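Local coordinates for protein 2-dehydropantoate 2-reductase (Enterococcus faecium, PDB 3WFI) that acts as an NADH-dependent D-mandelate dehydrogenase of the ketopantoate reductase family, probably interconverting D-2-hydroxy acids and 2-keto acids, at residues 202-207 with 256-261. Numbering follows the deposited sequence.
Sequences DVNMAE and LHYPSM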
loop_
_atom_site.group_PDB
_atom_site.type_symbol
_atom_site.label_atom_id
_atom_site.label_comp_id
_atom_site.label_asym_id
_atom_site.label_seq_id
_atom_site.Cartn_x
_atom_site.Cartn_y
_atom_site.Cartn_z
ATOM N N ASP B 202 -9.960 5.967 -0.163
ATOM C CA ASP B 202 -11.012 6.979 -0.300
ATOM C C ASP B 202 -12.375 6.429 0.104
ATOM O O ASP B 202 -13.324 6.416 -0.691
ATOM C CB ASP B 202 -11.053 7.572 -1.717
ATOM C CG ASP B 202 -11.910 8.837 -1.794
ATOM O OD1 ASP B 202 -12.128 9.480 -0.749
ATOM O OD2 ASP B 202 -12.379 9.185 -2.891
ATOM N N VAL B 203 -12.466 5.981 1.350
ATOM C CA VAL B 203 -13.672 5.347 1.868
ATOM C C VAL B 203 -13.853 5.755 3.312
ATOM O O VAL B 203 -12.883 6.081 3.991
ATOM C CB VAL B 203 -13.586 3.792 1.774
ATOM C CG1 VAL B 203 -13.680 3.324 0.332
ATOM C CG2 VAL B 203 -12.309 3.248 2.413
ATOM N N ASN B 204 -15.088 5.730 3.798
ATOM C CA ASN B 204 -15.319 5.823 5.234
ATOM C C ASN B 204 -15.060 4.453 5.855
ATOM O O ASN B 204 -14.770 3.490 5.146
ATOM C CB ASN B 204 -16.725 6.381 5.570
ATOM C CG ASN B 204 -17.857 5.509 5.060
ATOM O OD1 ASN B 204 -17.710 4.308 4.877
ATOM N ND2 ASN B 204 -18.996 6.121 4.826
ATOM N N MET B 205 -15.187 4.348 7.169
ATOM C CA MET B 205 -14.834 3.108 7.837
ATOM C C MET B 205 -15.800 1.975 7.509
ATOM O O MET B 205 -15.380 0.830 7.331
ATOM C CB MET B 205 -14.689 3.340 9.340
ATOM C CG MET B 205 -13.373 4.047 9.636
ATOM S SD MET B 205 -13.121 4.567 11.319
ATOM C CE MET B 205 -14.189 6.007 11.407
ATOM N N ALA B 206 -17.090 2.296 7.400
ATOM C CA ALA B 206 -18.074 1.310 6.967
ATOM C C ALA B 206 -17.781 0.769 5.567
ATOM O O ALA B 206 -17.899 -0.431 5.334
ATOM C CB ALA B 206 -19.480 1.888 7.016
ATOM N N GLU B 207 -17.421 1.642 4.632
ATOM C CA GLU B 207 -17.108 1.183 3.274
ATOM C C GLU B 207 -15.818 0.339 3.249
ATOM O O GLU B 207 -15.710 -0.641 2.510
ATOM C CB GLU B 207 -17.026 2.354 2.295
ATOM C CG GLU B 207 -18.341 3.111 2.048
ATOM C CD GLU B 207 -18.162 4.465 1.357
ATOM O OE1 GLU B 207 -17.107 5.136 1.526
ATOM O OE2 GLU B 207 -19.114 4.884 0.649
ATOM N N LEU B 256 -19.932 5.378 9.446
ATOM C CA LEU B 256 -20.168 6.404 8.426
ATOM C C LEU B 256 -19.163 7.548 8.532
ATOM O O LEU B 256 -19.076 8.358 7.630
ATOM C CB LEU B 256 -21.611 6.940 8.459
ATOM C CG LEU B 256 -22.733 6.217 7.704
ATOM C CD1 LEU B 256 -22.387 4.776 7.387
ATOM C CD2 LEU B 256 -24.079 6.301 8.424
ATOM N N HIS B 257 -18.428 7.614 9.641
ATOM C CA HIS B 257 -17.400 8.627 9.864
ATOM C C HIS B 257 -16.120 8.330 9.031
ATOM O O HIS B 257 -15.718 7.168 8.841
ATOM C CB HIS B 257 -17.202 8.717 11.400
ATOM C CG HIS B 257 -16.186 9.711 11.885
ATOM N ND1 HIS B 257 -15.094 9.351 12.656
ATOM C CD2 HIS B 257 -16.147 11.061 11.792
ATOM C CE1 HIS B 257 -14.406 10.433 12.977
ATOM N NE2 HIS B 257 -15.021 11.483 12.461
ATOM N N TYR B 258 -15.572 9.384 8.431
ATOM C CA TYR B 258 -14.242 9.345 7.828
ATOM C C TYR B 258 -13.236 9.657 8.933
ATOM O O TYR B 258 -13.409 10.633 9.664
ATOM C CB TYR B 258 -14.115 10.364 6.694
ATOM C CG TYR B 258 -14.912 10.017 5.460
ATOM C CD1 TYR B 258 -14.325 9.323 4.400
ATOM C CD2 TYR B 258 -16.257 10.373 5.350
ATOM C CE1 TYR B 258 -15.045 9.000 3.261
ATOM C CE2 TYR B 258 -16.992 10.044 4.216
ATOM C CZ TYR B 258 -16.377 9.366 3.178
ATOM O OH TYR B 258 -17.091 9.041 2.050
ATOM N N PRO B 259 -12.180 8.836 9.064
ATOM C CA PRO B 259 -11.280 8.999 10.215
ATOM C C PRO B 259 -10.439 10.272 10.140
ATOM O O PRO B 259 -10.308 10.855 9.066
ATOM C CB PRO B 259 -10.402 7.737 10.160
ATOM C CG PRO B 259 -10.437 7.299 8.739
ATOM C CD PRO B 259 -11.796 7.691 8.216
ATOM N N SER B 260 -9.868 10.682 11.270
ATOM C CA SER B 260 -9.133 11.958 11.365
ATOM C C SER B 260 -8.064 12.147 10.274
ATOM O O SER B 260 -7.904 13.251 9.747
ATOM C CB SER B 260 -8.484 12.114 12.739
ATOM O OG SER B 260 -7.407 11.214 12.920
ATOM N N MET B 261 -7.342 11.083 9.921
ATOM C CA MET B 261 -6.288 11.190 8.887
ATOM C C MET B 261 -6.864 11.551 7.528
ATOM O O MET B 261 -6.269 12.330 6.782
ATOM C CB MET B 261 -5.472 9.895 8.776
ATOM C CG MET B 261 -4.295 10.014 7.794
ATOM S SD MET B 261 -3.180 8.608 7.856
ATOM C CE MET B 261 -2.549 8.732 9.532
#
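In Tyr258, CG lies beside the backbone N, anti to the carbonyl carbon (chi1 -70°), which carries the phenol ring over Asn204; in Asn204, CG sits between the backbone N and the carbonyl carbon (chi1 62°), which sends the amide to Glu207 N and leaves CB facing the ring. The ring is thus laid over the N-cap residue, just before helix 205-209, and Asn204 CB stands 3.7 Å from the Tyr258 ring centroid, almost on the ring normal, a CH-pi contact over the middle of the face. Asn204 OD1 accepts from Glu207 N at 2.7 Å, nearly in line with the carbonyl bond, and Glu207 OE1 takes Asn204 N at 3.1 Å on its anti side, with the donor tilted out of the carboxylate plane. Together they make a capping box.

On the helix's first turn, Met205 N reaches His257 O in a weak hydrogen bond of 3.3 Å. The Met205 chain, bent at its last torsion, lays CE against the same His257 O (3.2 Å) and beside the imidazole at ND1, and Met205 CG packs on Pro259 CD at 4.2 Å. Farther along, Ala206 CB touches Leu256 CD1. Cys198 of helix 194-201 touches both Met205 and Pro259, and Asp202 OD1 is hydrogen-bonded to Tyr262 OH.

The contact thus ties the N-terminus of one short helix to the loop leading into helix 260-267, within the helical C-terminal domain. The Asn204 amide and the Glu207 carboxylate satisfy two backbone N-H groups at the cap, whereas buried Val203 O finds no partner; the two segments are joined by van der Waals and CH-pi contacts and a single weak backbone hydrogen bond.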